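PDB 3D1P: Thiosulfate:glutathione sulfurtransferase from Saccharomyces cerevisiae, which transfers the sulfane sulfur of thiosulfate to glutathione, forming S-sulfanylglutathione for mitochondrial hydrogen sulfide metabolism. Local coordinates for residues A71-P76 with Q108-S113; R32-H37 with V41-V46; P86-D89 with E93-F96; P64-P69 with G101-E106. All blocks are in the same frame, centred on the assembly; numbering follows the deposited sequence.

Interaction 1 (A71-P76 with Q108-S113); sequences AFALDP and QKVASS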
loop_
_atom_site.group_PDB
_atom_site.type_symbol
_atom_site.label_atom_id
_atom_site.label_comp_id
_atom_site.label_asym_id
_atom_site.label_seq_id
_atom_site.Cartn_x
_atom_site.Cartn_y
_atom_site.Cartn_z
ATOM N N ALA A 71 -5.846 -9.571 6.029
ATOM C CA ALA A 71 -6.800 -8.695 5.407
ATOM C C ALA A 71 -6.985 -9.013 3.924
ATOM O O ALA A 71 -8.112 -9.095 3.454
ATOM C CB ALA A 71 -6.366 -7.235 5.536
ATOM N N PHE A 72 -5.888 -9.194 3.195
ATOM C CA PHE A 72 -6.015 -9.379 1.768
ATOM C C PHE A 72 -6.476 -10.761 1.345
ATOM O O PHE A 72 -6.640 -10.996 0.144
ATOM C CB PHE A 72 -4.760 -8.923 1.028
ATOM C CG PHE A 72 -4.725 -7.422 0.881
ATOM C CD1 PHE A 72 -5.508 -6.816 -0.096
ATOM C CD2 PHE A 72 -4.018 -6.618 1.746
ATOM C CE1 PHE A 72 -5.598 -5.453 -0.198
ATOM C CE2 PHE A 72 -4.084 -5.247 1.641
ATOM C CZ PHE A 72 -4.886 -4.657 0.657
ATOM N N ALA A 73 -6.759 -11.629 2.322
ATOM C CA ALA A 73 -7.394 -12.917 2.095
ATOM C C ALA A 73 -8.883 -12.881 2.397
ATOM O O ALA A 73 -9.577 -13.878 2.182
ATOM C CB ALA A 73 -6.727 -13.997 2.941
ATOM N N LEU A 74 -9.419 -11.764 2.878
ATOM C CA LEU A 74 -10.827 -11.697 3.249
ATOM C C LEU A 74 -11.719 -11.411 2.062
ATOM O O LEU A 74 -11.355 -10.679 1.157
ATOM C CB LEU A 74 -11.030 -10.579 4.286
ATOM C CG LEU A 74 -10.233 -10.736 5.571
ATOM C CD1 LEU A 74 -10.429 -9.531 6.474
ATOM C CD2 LEU A 74 -10.567 -12.030 6.298
ATOM N N ASP A 75 -12.920 -11.961 2.102
ATOM C CA ASP A 75 -13.924 -11.596 1.098
ATOM C C ASP A 75 -14.353 -10.131 1.292
ATOM O O ASP A 75 -14.052 -9.524 2.331
ATOM C CB ASP A 75 -15.100 -12.551 1.130
ATOM C CG ASP A 75 -15.989 -12.332 2.313
ATOM O OD1 ASP A 75 -16.487 -11.209 2.548
ATOM O OD2 ASP A 75 -16.272 -13.318 3.025
ATOM N N PRO A 76 -14.999 -9.520 0.285
ATOM C CA PRO A 76 -15.291 -8.096 0.382
ATOM C C PRO A 76 -16.094 -7.671 1.597
ATOM O O PRO A 76 -15.796 -6.661 2.167
ATOM C CB PRO A 76 -16.025 -7.765 -0.930
ATOM C CG PRO A 76 -15.547 -8.823 -1.880
ATOM C CD PRO A 76 -15.401 -10.064 -1.019
ATOM N N GLN A 108 1.983 -7.927 0.358
ATOM C CA GLN A 108 1.952 -8.152 -1.086
ATOM C C GLN A 108 1.794 -9.639 -1.373
ATOM O O GLN A 108 1.055 -10.021 -2.287
ATOM C CB GLN A 108 3.213 -7.589 -1.754
ATOM C CG GLN A 108 3.220 -7.702 -3.260
ATOM C CD GLN A 108 3.657 -9.065 -3.857
ATOM O OE1 GLN A 108 3.258 -9.407 -5.012
ATOM N NE2 GLN A 108 4.410 -9.831 -3.135
ATOM N N LYS A 109 2.469 -10.478 -0.615
ATOM C CA LYS A 109 2.373 -11.924 -0.821
ATOM C C LYS A 109 0.981 -12.430 -0.517
ATOM O O LYS A 109 0.464 -13.321 -1.216
ATOM C CB LYS A 109 3.399 -12.648 0.026
ATOM C CG LYS A 109 4.807 -12.532 -0.534
ATOM C CD LYS A 109 5.906 -13.069 0.367
ATOM C CE LYS A 109 7.250 -13.083 -0.361
ATOM N NZ LYS A 109 8.476 -13.243 0.484
ATOM N N VAL A 110 0.347 -11.906 0.544
ATOM C CA VAL A 110 -1.029 -12.297 0.836
ATOM C C VAL A 110 -1.930 -11.921 -0.336
ATOM O O VAL A 110 -2.717 -12.727 -0.819
ATOM C CB VAL A 110 -1.537 -11.661 2.149
ATOM C CG1 VAL A 110 -3.004 -12.044 2.379
ATOM C CG2 VAL A 110 -0.672 -12.074 3.334
ATOM N N ALA A 111 -1.830 -10.679 -0.795
ATOM C CA ALA A 111 -2.715 -10.243 -1.867
ATOM C C ALA A 111 -2.503 -11.046 -3.158
ATOM O O ALA A 111 -3.454 -11.489 -3.796
ATOM C CB ALA A 111 -2.509 -8.725 -2.126
ATOM N N SER A 112 -1.244 -11.230 -3.527
ATOM C CA SER A 112 -0.939 -11.891 -4.788
ATOM C C SER A 112 -1.381 -13.357 -4.772
ATOM O O SER A 112 -1.684 -13.894 -5.821
ATOM C CB SER A 112 0.548 -11.750 -5.149
ATOM O OG SER A 112 1.368 -12.431 -4.213
ATOM N N SER A 113 -1.446 -13.972 -3.587
ATOM C CA SER A 113 -1.917 -15.340 -3.361
ATOM C C SER A 113 -3.434 -15.442 -3.227
ATOM O O SER A 113 -3.957 -16.551 -3.101
ATOM C CB SER A 113 -1.313 -15.878 -2.052
ATOM O OG SER A 113 0.083 -16.078 -2.163
#

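Interaction 2 (R32-H37 with V41-V46); sequences RIVGKH and VVLVDV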
loop_
_atom_site.group_PDB
_atom_site.type_symbol
_atom_site.label_atom_id
_atom_site.label_comp_id
_atom_site.label_asym_id
_atom_site.label_seq_id
_atom_site.Cartn_x
_atom_site.Cartn_y
_atom_site.Cartn_z
ATOM N N ARG A 32 6.229 10.148 -9.276
ATOM C CA ARG A 32 5.497 10.151 -10.515
ATOM C C ARG A 32 4.119 9.548 -10.364
ATOM O O ARG A 32 3.102 10.120 -10.764
ATOM C CB ARG A 32 6.302 9.466 -11.608
ATOM C CG ARG A 32 7.428 10.353 -12.107
ATOM C CD ARG A 32 8.208 9.698 -13.243
ATOM N NE ARG A 32 9.110 8.700 -12.686
ATOM C CZ ARG A 32 10.441 8.696 -12.772
ATOM N NH1 ARG A 32 11.136 7.714 -12.172
ATOM N NH2 ARG A 32 11.081 9.630 -13.467
ATOM N N ILE A 33 4.063 8.404 -9.700
ATOM C CA ILE A 33 2.780 7.702 -9.548
ATOM C C ILE A 33 1.794 8.548 -8.759
ATOM O O ILE A 33 0.633 8.691 -9.167
ATOM C CB ILE A 33 3.020 6.333 -8.914
ATOM C CG1 ILE A 33 3.724 5.450 -9.922
ATOM C CG2 ILE A 33 1.727 5.704 -8.423
ATOM C CD1 ILE A 33 4.365 4.190 -9.314
ATOM N N VAL A 34 2.227 9.125 -7.641
ATOM C CA VAL A 34 1.332 9.961 -6.867
ATOM C C VAL A 34 0.811 11.117 -7.705
ATOM O O VAL A 34 -0.384 11.413 -7.704
ATOM C CB VAL A 34 2.026 10.427 -5.570
ATOM C CG1 VAL A 34 1.181 11.485 -4.844
ATOM C CG2 VAL A 34 2.272 9.216 -4.663
ATOM N N GLY A 35 1.715 11.747 -8.460
ATOM C CA GLY A 35 1.326 12.870 -9.285
ATOM C C GLY A 35 0.394 12.561 -10.442
ATOM O O GLY A 35 -0.247 13.452 -10.976
ATOM N N LYS A 36 0.349 11.300 -10.867
ATOM C CA LYS A 36 -0.567 10.896 -11.906
ATOM C C LYS A 36 -1.990 10.719 -11.435
ATOM O O LYS A 36 -2.929 10.768 -12.236
ATOM C CB LYS A 36 -0.112 9.616 -12.561
ATOM C CG LYS A 36 1.163 9.812 -13.378
ATOM C CD LYS A 36 1.783 8.527 -13.902
ATOM C CE LYS A 36 0.737 7.443 -14.089
ATOM N NZ LYS A 36 -0.507 7.925 -14.701
ATOM N N HIS A 37 -2.185 10.503 -10.145
ATOM C CA HIS A 37 -3.549 10.313 -9.612
ATOM C C HIS A 37 -4.292 9.271 -10.446
ATOM O O HIS A 37 -5.436 9.493 -10.849
ATOM C CB HIS A 37 -4.329 11.649 -9.561
ATOM C CG HIS A 37 -3.666 12.647 -8.676
ATOM N ND1 HIS A 37 -3.757 12.597 -7.304
ATOM C CD2 HIS A 37 -2.792 13.645 -8.944
ATOM C CE1 HIS A 37 -3.022 13.568 -6.779
ATOM N NE2 HIS A 37 -2.429 14.222 -7.758
ATOM N N VAL A 41 -4.823 2.721 -9.689
ATOM C CA VAL A 41 -3.713 2.419 -8.793
ATOM C C VAL A 41 -4.185 2.650 -7.358
ATOM O O VAL A 41 -4.904 3.630 -7.073
ATOM C CB VAL A 41 -2.519 3.294 -9.114
ATOM C CG1 VAL A 41 -1.445 3.191 -8.011
ATOM C CG2 VAL A 41 -1.979 2.928 -10.505
ATOM N N VAL A 42 -3.828 1.728 -6.468
ATOM C CA VAL A 42 -4.136 1.808 -5.060
ATOM C C VAL A 42 -2.822 1.768 -4.297
ATOM O O VAL A 42 -2.021 0.871 -4.506
ATOM C CB VAL A 42 -5.026 0.642 -4.597
ATOM C CG1 VAL A 42 -5.372 0.744 -3.122
ATOM C CG2 VAL A 42 -6.308 0.561 -5.448
ATOM N N LEU A 43 -2.659 2.727 -3.386
ATOM C CA LEU A 43 -1.454 2.848 -2.548
ATOM C C LEU A 43 -1.785 2.212 -1.205
ATOM O O LEU A 43 -2.574 2.753 -0.423
ATOM C CB LEU A 43 -1.090 4.324 -2.356
ATOM C CG LEU A 43 -0.834 5.088 -3.664
ATOM C CD1 LEU A 43 -0.498 6.549 -3.377
ATOM C CD2 LEU A 43 0.251 4.436 -4.483
ATOM N N VAL A 44 -1.208 1.045 -0.945
ATOM C CA VAL A 44 -1.569 0.229 0.212
ATOM C C VAL A 44 -0.480 0.325 1.276
ATOM O O VAL A 44 0.560 -0.308 1.194
ATOM C CB VAL A 44 -1.805 -1.229 -0.154
ATOM C CG1 VAL A 44 -2.354 -1.954 1.058
ATOM C CG2 VAL A 44 -2.770 -1.374 -1.365
ATOM N N ASP A 45 -0.777 1.149 2.288
ATOM C CA ASP A 45 0.118 1.382 3.411
ATOM C C ASP A 45 -0.305 0.439 4.526
ATOM O O ASP A 45 -1.412 0.525 5.063
ATOM C CB ASP A 45 -0.025 2.853 3.836
ATOM C CG ASP A 45 0.919 3.294 4.920
ATOM O OD1 ASP A 45 1.349 2.489 5.763
ATOM O OD2 ASP A 45 1.202 4.521 4.931
ATOM N N VAL A 46 0.572 -0.508 4.850
ATOM C CA VAL A 46 0.228 -1.565 5.803
ATOM C C VAL A 46 0.864 -1.341 7.175
ATOM O O VAL A 46 0.905 -2.256 7.994
ATOM C CB VAL A 46 0.508 -2.975 5.239
ATOM C CG1 VAL A 46 -0.180 -3.139 3.902
ATOM C CG2 VAL A 46 1.968 -3.305 5.129
#

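Interaction 3 (P86-D89 with E93-F96); sequences PKPD and ELIF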
loop_
_atom_site.group_PDB
_atom_site.type_symbol
_atom_site.label_atom_id
_atom_site.label_comp_id
_atom_site.label_asym_id
_atom_site.label_seq_id
_atom_site.Cartn_x
_atom_site.Cartn_y
_atom_site.Cartn_z
ATOM N N PRO A 86 -13.636 -0.303 2.043
ATOM C CA PRO A 86 -13.929 -1.333 1.050
ATOM C C PRO A 86 -12.679 -2.076 0.617
ATOM O O PRO A 86 -11.573 -1.522 0.545
ATOM C CB PRO A 86 -14.525 -0.551 -0.147
ATOM C CG PRO A 86 -15.027 0.693 0.479
ATOM C CD PRO A 86 -14.015 1.020 1.542
ATOM N N LYS A 87 -12.883 -3.336 0.284
ATOM C CA LYS A 87 -11.799 -4.144 -0.241
ATOM C C LYS A 87 -11.377 -3.608 -1.606
ATOM O O LYS A 87 -12.211 -3.394 -2.472
ATOM C CB LYS A 87 -12.257 -5.585 -0.385
ATOM C CG LYS A 87 -11.133 -6.515 -0.774
ATOM C CD LYS A 87 -11.566 -7.979 -0.846
ATOM C CE LYS A 87 -10.437 -8.918 -1.270
ATOM N NZ LYS A 87 -10.920 -10.296 -1.525
ATOM N N PRO A 88 -10.078 -3.379 -1.807
ATOM C CA PRO A 88 -9.654 -2.848 -3.095
ATOM C C PRO A 88 -10.049 -3.731 -4.259
ATOM O O PRO A 88 -10.000 -4.970 -4.181
ATOM C CB PRO A 88 -8.122 -2.767 -2.957
ATOM C CG PRO A 88 -7.927 -2.534 -1.510
ATOM C CD PRO A 88 -8.965 -3.404 -0.851
ATOM N N ASP A 89 -10.349 -3.086 -5.366
ATOM C CA ASP A 89 -10.686 -3.771 -6.621
ATOM C C ASP A 89 -9.474 -4.542 -7.137
ATOM O O ASP A 89 -8.421 -3.948 -7.374
ATOM C CB ASP A 89 -11.097 -2.657 -7.588
ATOM C CG ASP A 89 -11.447 -3.108 -8.978
ATOM O OD1 ASP A 89 -11.276 -4.280 -9.349
ATOM O OD2 ASP A 89 -11.936 -2.222 -9.711
ATOM N N GLU A 93 -3.899 -1.952 -9.906
ATOM C CA GLU A 93 -2.546 -2.170 -9.423
ATOM C C GLU A 93 -2.475 -1.737 -7.952
ATOM O O GLU A 93 -2.739 -0.576 -7.650
ATOM C CB GLU A 93 -1.532 -1.342 -10.207
ATOM C CG GLU A 93 -0.129 -1.532 -9.718
ATOM C CD GLU A 93 0.921 -0.660 -10.386
ATOM O OE1 GLU A 93 0.584 0.205 -11.201
ATOM O OE2 GLU A 93 2.113 -0.848 -10.051
ATOM N N LEU A 94 -2.129 -2.656 -7.066
ATOM C CA LEU A 94 -1.963 -2.341 -5.651
ATOM C C LEU A 94 -0.463 -2.268 -5.359
ATOM O O LEU A 94 0.270 -3.219 -5.666
ATOM C CB LEU A 94 -2.581 -3.417 -4.760
ATOM C CG LEU A 94 -4.073 -3.251 -4.457
ATOM C CD1 LEU A 94 -4.959 -3.264 -5.738
ATOM C CD2 LEU A 94 -4.505 -4.320 -3.469
ATOM N N ILE A 95 -0.026 -1.156 -4.786
ATOM C CA ILE A 95 1.378 -0.912 -4.478
ATOM C C ILE A 95 1.535 -0.968 -2.962
ATOM O O ILE A 95 0.964 -0.146 -2.261
ATOM C CB ILE A 95 1.853 0.439 -4.998
ATOM C CG1 ILE A 95 1.548 0.605 -6.475
ATOM C CG2 ILE A 95 3.353 0.596 -4.708
ATOM C CD1 ILE A 95 1.941 1.993 -7.047
ATOM N N PHE A 96 2.300 -1.937 -2.468
ATOM C CA PHE A 96 2.383 -2.208 -1.050
ATOM C C PHE A 96 3.644 -1.629 -0.423
ATOM O O PHE A 96 4.745 -1.718 -0.993
ATOM C CB PHE A 96 2.440 -3.718 -0.820
ATOM C CG PHE A 96 1.151 -4.389 -1.115
ATOM C CD1 PHE A 96 0.209 -4.600 -0.113
ATOM C CD2 PHE A 96 0.834 -4.782 -2.414
ATOM C CE1 PHE A 96 -1.000 -5.208 -0.415
ATOM C CE2 PHE A 96 -0.393 -5.370 -2.706
ATOM C CZ PHE A 96 -1.299 -5.547 -1.704
#

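Interaction 4 (P64-P69 with G101-E106); sequences PYRSHP and GKRGGE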
loop_
_atom_site.group_PDB
_atom_site.type_symbol
_atom_site.label_atom_id
_atom_site.label_comp_id
_atom_site.label_asym_id
_atom_site.label_seq_id
_atom_site.Cartn_x
_atom_site.Cartn_y
_atom_site.Cartn_z
ATOM N N PRO A 64 -3.654 -2.331 7.913
ATOM C CA PRO A 64 -2.543 -2.709 8.794
ATOM C C PRO A 64 -2.182 -4.191 8.743
ATOM O O PRO A 64 -3.027 -5.068 8.965
ATOM C CB PRO A 64 -3.066 -2.326 10.188
ATOM C CG PRO A 64 -4.037 -1.176 9.921
ATOM C CD PRO A 64 -4.702 -1.570 8.630
ATOM N N TYR A 65 -0.881 -4.483 8.545
ATOM C CA TYR A 65 -0.448 -5.860 8.436
ATOM C C TYR A 65 -0.342 -6.540 9.801
ATOM O O TYR A 65 -0.816 -7.648 9.964
ATOM C CB TYR A 65 0.864 -5.974 7.657
ATOM C CG TYR A 65 1.268 -7.406 7.487
ATOM C CD1 TYR A 65 0.590 -8.226 6.606
ATOM C CD2 TYR A 65 2.305 -7.956 8.228
ATOM C CE1 TYR A 65 0.911 -9.596 6.487
ATOM C CE2 TYR A 65 2.608 -9.285 8.116
ATOM C CZ TYR A 65 1.912 -10.090 7.246
ATOM O OH TYR A 65 2.249 -11.425 7.148
ATOM N N ARG A 66 0.281 -5.867 10.763
ATOM C CA ARG A 66 0.477 -6.437 12.093
ATOM C C ARG A 66 -0.841 -6.836 12.753
ATOM O O ARG A 66 -0.954 -7.919 13.328
ATOM C CB ARG A 66 1.236 -5.455 12.988
ATOM C CG ARG A 66 2.748 -5.562 12.884
ATOM C CD ARG A 66 3.436 -4.484 13.707
ATOM N NE ARG A 66 3.295 -4.718 15.141
ATOM C CZ ARG A 66 3.964 -5.648 15.816
ATOM N NH1 ARG A 66 4.827 -6.435 15.187
ATOM N NH2 ARG A 66 3.773 -5.790 17.121
ATOM N N SER A 67 -1.831 -5.954 12.671
ATOM C CA SER A 67 -3.115 -6.182 13.294
ATOM C C SER A 67 -4.156 -6.838 12.391
ATOM O O SER A 67 -5.159 -7.324 12.915
ATOM C CB SER A 67 -3.627 -4.927 13.958
ATOM O OG SER A 67 -3.693 -3.874 13.047
ATOM N N HIS A 68 -3.907 -6.894 11.084
ATOM C CA HIS A 68 -4.800 -7.542 10.139
ATOM C C HIS A 68 -3.979 -8.262 9.064
ATOM O O HIS A 68 -4.097 -7.944 7.870
ATOM C CB HIS A 68 -5.778 -6.541 9.497
ATOM C CG HIS A 68 -6.645 -5.880 10.475
ATOM N ND1 HIS A 68 -7.801 -6.469 10.939
ATOM C CD2 HIS A 68 -6.545 -4.696 11.109
ATOM C CE1 HIS A 68 -8.392 -5.657 11.791
ATOM N NE2 HIS A 68 -7.639 -4.587 11.932
ATOM N N PRO A 69 -3.162 -9.249 9.429
ATOM C CA PRO A 69 -2.267 -9.862 8.428
ATOM C C PRO A 69 -2.985 -10.608 7.328
ATOM O O PRO A 69 -2.445 -10.802 6.230
ATOM C CB PRO A 69 -1.377 -10.779 9.274
ATOM C CG PRO A 69 -2.227 -11.090 10.484
ATOM C CD PRO A 69 -2.936 -9.770 10.785
ATOM N N GLY A 101 9.758 -1.740 4.902
ATOM C CA GLY A 101 9.490 -2.625 3.794
ATOM C C GLY A 101 9.057 -4.037 4.125
ATOM O O GLY A 101 8.447 -4.682 3.285
ATOM N N LYS A 102 9.388 -4.573 5.295
ATOM C CA LYS A 102 9.131 -6.010 5.532
ATOM C C LYS A 102 7.647 -6.327 5.503
ATOM O O LYS A 102 7.204 -7.305 4.877
ATOM C CB LYS A 102 9.730 -6.480 6.832
ATOM C CG LYS A 102 9.516 -7.978 7.067
ATOM C CD LYS A 102 10.282 -8.512 8.236
ATOM C CE LYS A 102 9.822 -9.896 8.670
ATOM N NZ LYS A 102 10.773 -10.529 9.585
ATOM N N ARG A 103 6.855 -5.548 6.258
ATOM C CA ARG A 103 5.435 -5.807 6.306
ATOM C C ARG A 103 4.789 -5.587 4.944
ATOM O O ARG A 103 3.879 -6.327 4.560
ATOM C CB ARG A 103 4.764 -4.941 7.361
ATOM C CG ARG A 103 5.237 -5.259 8.780
ATOM C CD ARG A 103 4.749 -4.221 9.754
ATOM N NE ARG A 103 5.439 -2.959 9.593
ATOM C CZ ARG A 103 5.132 -1.818 10.188
ATOM N NH1 ARG A 103 3.985 -1.695 10.841
ATOM N NH2 ARG A 103 5.946 -0.773 10.117
ATOM N N GLY A 104 5.218 -4.550 4.220
ATOM C CA GLY A 104 4.729 -4.354 2.862
ATOM C C GLY A 104 4.944 -5.589 1.982
ATOM O O GLY A 104 4.062 -5.995 1.243
ATOM N N GLY A 105 6.120 -6.178 2.081
ATOM C CA GLY A 105 6.412 -7.354 1.300
ATOM C C GLY A 105 5.529 -8.531 1.684
ATOM O O GLY A 105 5.063 -9.297 0.820
ATOM N N GLU A 106 5.289 -8.697 2.981
ATOM C CA GLU A 106 4.420 -9.778 3.476
ATOM C C GLU A 106 3.000 -9.598 2.973
ATOM O O GLU A 106 2.325 -10.553 2.567
ATOM C CB GLU A 106 4.403 -9.824 5.013
ATOM C CG GLU A 106 5.702 -10.324 5.620
ATOM C CD GLU A 106 6.139 -11.693 5.031
ATOM O OE1 GLU A 106 5.311 -12.618 5.007
ATOM O OE2 GLU A 106 7.276 -11.824 4.536
HETATM O O HOH W 1 1.529 -3.191 10.557
#

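Interaction 1 (A71-P76 with Q108-S113)
Phe72 and Ala73, in a short 3-10 turn (71-73), lie against Val110 and Ala111 near the C-terminal end of helix 102-112, the helix that follows the active-site loop of the rhodanese domain. The evidence for close approach is in the backbone: the CA atoms of Phe72 and Ala111 are 5.0 Å apart, a spacing consistent with the small side chain of Ala111. No hydrogen bond crosses; the side-chain contacts are apolar, and the pair buries 157 Å². Aliphatic contact comes first. The CB of Phe72 sits between two residues of the helix, 3.8 Å from CG1 of Val110 and 3.8 Å from CA of Ala111. With chi1 of Val110 at 177°, CG1 lies opposite the backbone N across the CA-CB bond and points at the turn. The aromatic contribution is oblique, with the methyl of Ala111 (CB) 4.0 Å from CG of the Phe72 ring. Beyond this point the ring leads away from the helix and into the core, where it meets Phe96 edge-to-face and also touches Leu94 and Val63. Just past the turn, Asp75 occupies the N-cap of helix 76-83, its OD1 accepting a hydrogen bond from the backbone N of Glu78. Ala73 adds a smaller contact: its CB lies 4.2 Å from Val110 CG1, while its backbone N approaches the same methyl to 3.8 Å.

Interaction 2 (R32-H37 with V41-V46)
Ile33 and Val41 meet through branches set by their first torsions: chi1 of -70° puts CG2 of Ile33 opposite the backbone N, and chi1 of 169° does the same for CG1 of Val41. These two methyls face each other at 4.1 Å, and the side chains cross at about a right angle. The two terminal methyls of Leu43 meet different helix residues. CD1 lies 4.1 Å from CG2 of Val34, again with the side chains nearly perpendicular, while CD2 makes a looser approach of 4.4 Å to CG2 of Ile33. The helix thus offers two consecutive residues, whereas the strand offers Val41 and Leu43, two positions apart and therefore on the same side of the sheet.

The segment axes explain why side-chain ends do the touching. They come no closer than 10.1 Å, with 123° between their N-to-C directions, and the nearest CA atoms, those of Val34 and Leu43, are 8.8 Å apart. No hydrogen bond spans this interface; its 118 Å² of buried surface is closed by branched aliphatic groups alone. Around it, Val34 also touches Ile57 and Trp129 of helix 125-131, and Val41 rests on Ile95 of the adjacent strand. The chain turns back at His37, the first residue to leave helical geometry, with positive phi. A helix joined by a short loop to an interior strand of the parallel sheet, and packed on one face of that sheet, is characteristic of the alpha/beta rhodanese fold.

Interaction 3 (P86-D89 with E93-F96)
Leu94 and Pro88 form the centre of this contact, with Asp89 closing its outer side. Leu94, the buried member, has the most surface covered, and its two methyls divide the work. CD2 packs against the Pro88 ring at 4.0 Å from CB, and CD1 reaches 3.9 Å from the backbone O of Asp89. A chi1 of -86° with chi2 of 60° directs the fork of the side chain to the loop. Pro88 supplies a compact ring whose CB is directed to the strand; it also touches Phe79 of helix 76-83, so it fills a position between helix and sheet. Its carbonyl O accepts a hydrogen bond from the hydroxyl of Tyr116, a residue that also touches Leu94.

Asp89 takes part through its backbone. Its nearest side-chain atom, CB, is 6.4 Å from CD1 of Leu94, and the carboxylate is farther off, turned to its own loop, where OD1 accepts a hydrogen bond from the backbone N of Ala91. The main chains stay apart, with CA of Pro88 and CA of Leu94 8.1 Å from each other, so side-chain ends and one carbonyl make the contact, and no hydrogen bond joins the two segments. A loop folded back from a helix onto the central strand that it leads into is the helix-to-strand half of a beta-alpha-beta crossover, as expected in the parallel sheet of the rhodanese domain.

Interaction 4 (P64-P69 with G101-E106)
Tyr65 lays one ring face against helix 102-106, where Glu106 and Arg103 receive it. A chi1 of -177° sets CG of Tyr65 anti to the backbone N and swings the ring across to the helix. The clearest interaction is a CH-pi contact: CB of Glu106 stands 3.8 Å from the ring centroid, 30° off the normal, and approaches CZ of Tyr65 to 3.4 Å. The backbone O of Arg103 lies over the same face nearer the rim, and the CB of Arg103 is 4.0 Å from CD2 of Tyr65. CB of Pro69 lies over the opposite face, toward the rim, so the ring has neighbours on both faces.

Next to the ring, two arginines meet through their aliphatic parts, with CG of Arg66 3.9 Å from CD of Arg103. Their guanidinium planes are 74° apart, which excludes parallel stacking. A water joins the two segments here, accepting from the backbone N of Arg66 at 3.0 Å and from NH1 of Arg103 at 2.9 Å.

Farther out, the backbone of Tyr65 is bonded to Val46, just after strand 41-45. NH1 of Arg103 also forms a salt bridge with Glu51, which probably steadies the arginine, bent at chi3. Arg103 touches Cys98, the cysteine that carries the persulfide intermediate. Gly101, the N-cap of the helix, and Arg103 belong to the six-residue loop that begins at Cys98, so the contact joins the end of the rhodanese active-site loop to the loop after strand 61-62.

Overall arrangement
From the N terminus, interaction 2 comes first, closing the short loop between helix 27-36 and strand 41-45. It is complete before the other three begin. Segments 64-69 and 71-76 then follow strand 61-62, and their partners lie on the same helix, 102-112, in the same order. Interactions 4 and 1 therefore cross along the chain, seating consecutive parts of one long loop on the start and the end of that helix. Interaction 3 nests inside both loops, returning the chain after helix 76-83 to strand 93-97. Strands 41-45 and 93-97 are neighbours in the parallel sheet, which links interactions 2 and 3, while the Phe72-Phe96 ring contact joins interactions 1 and 3.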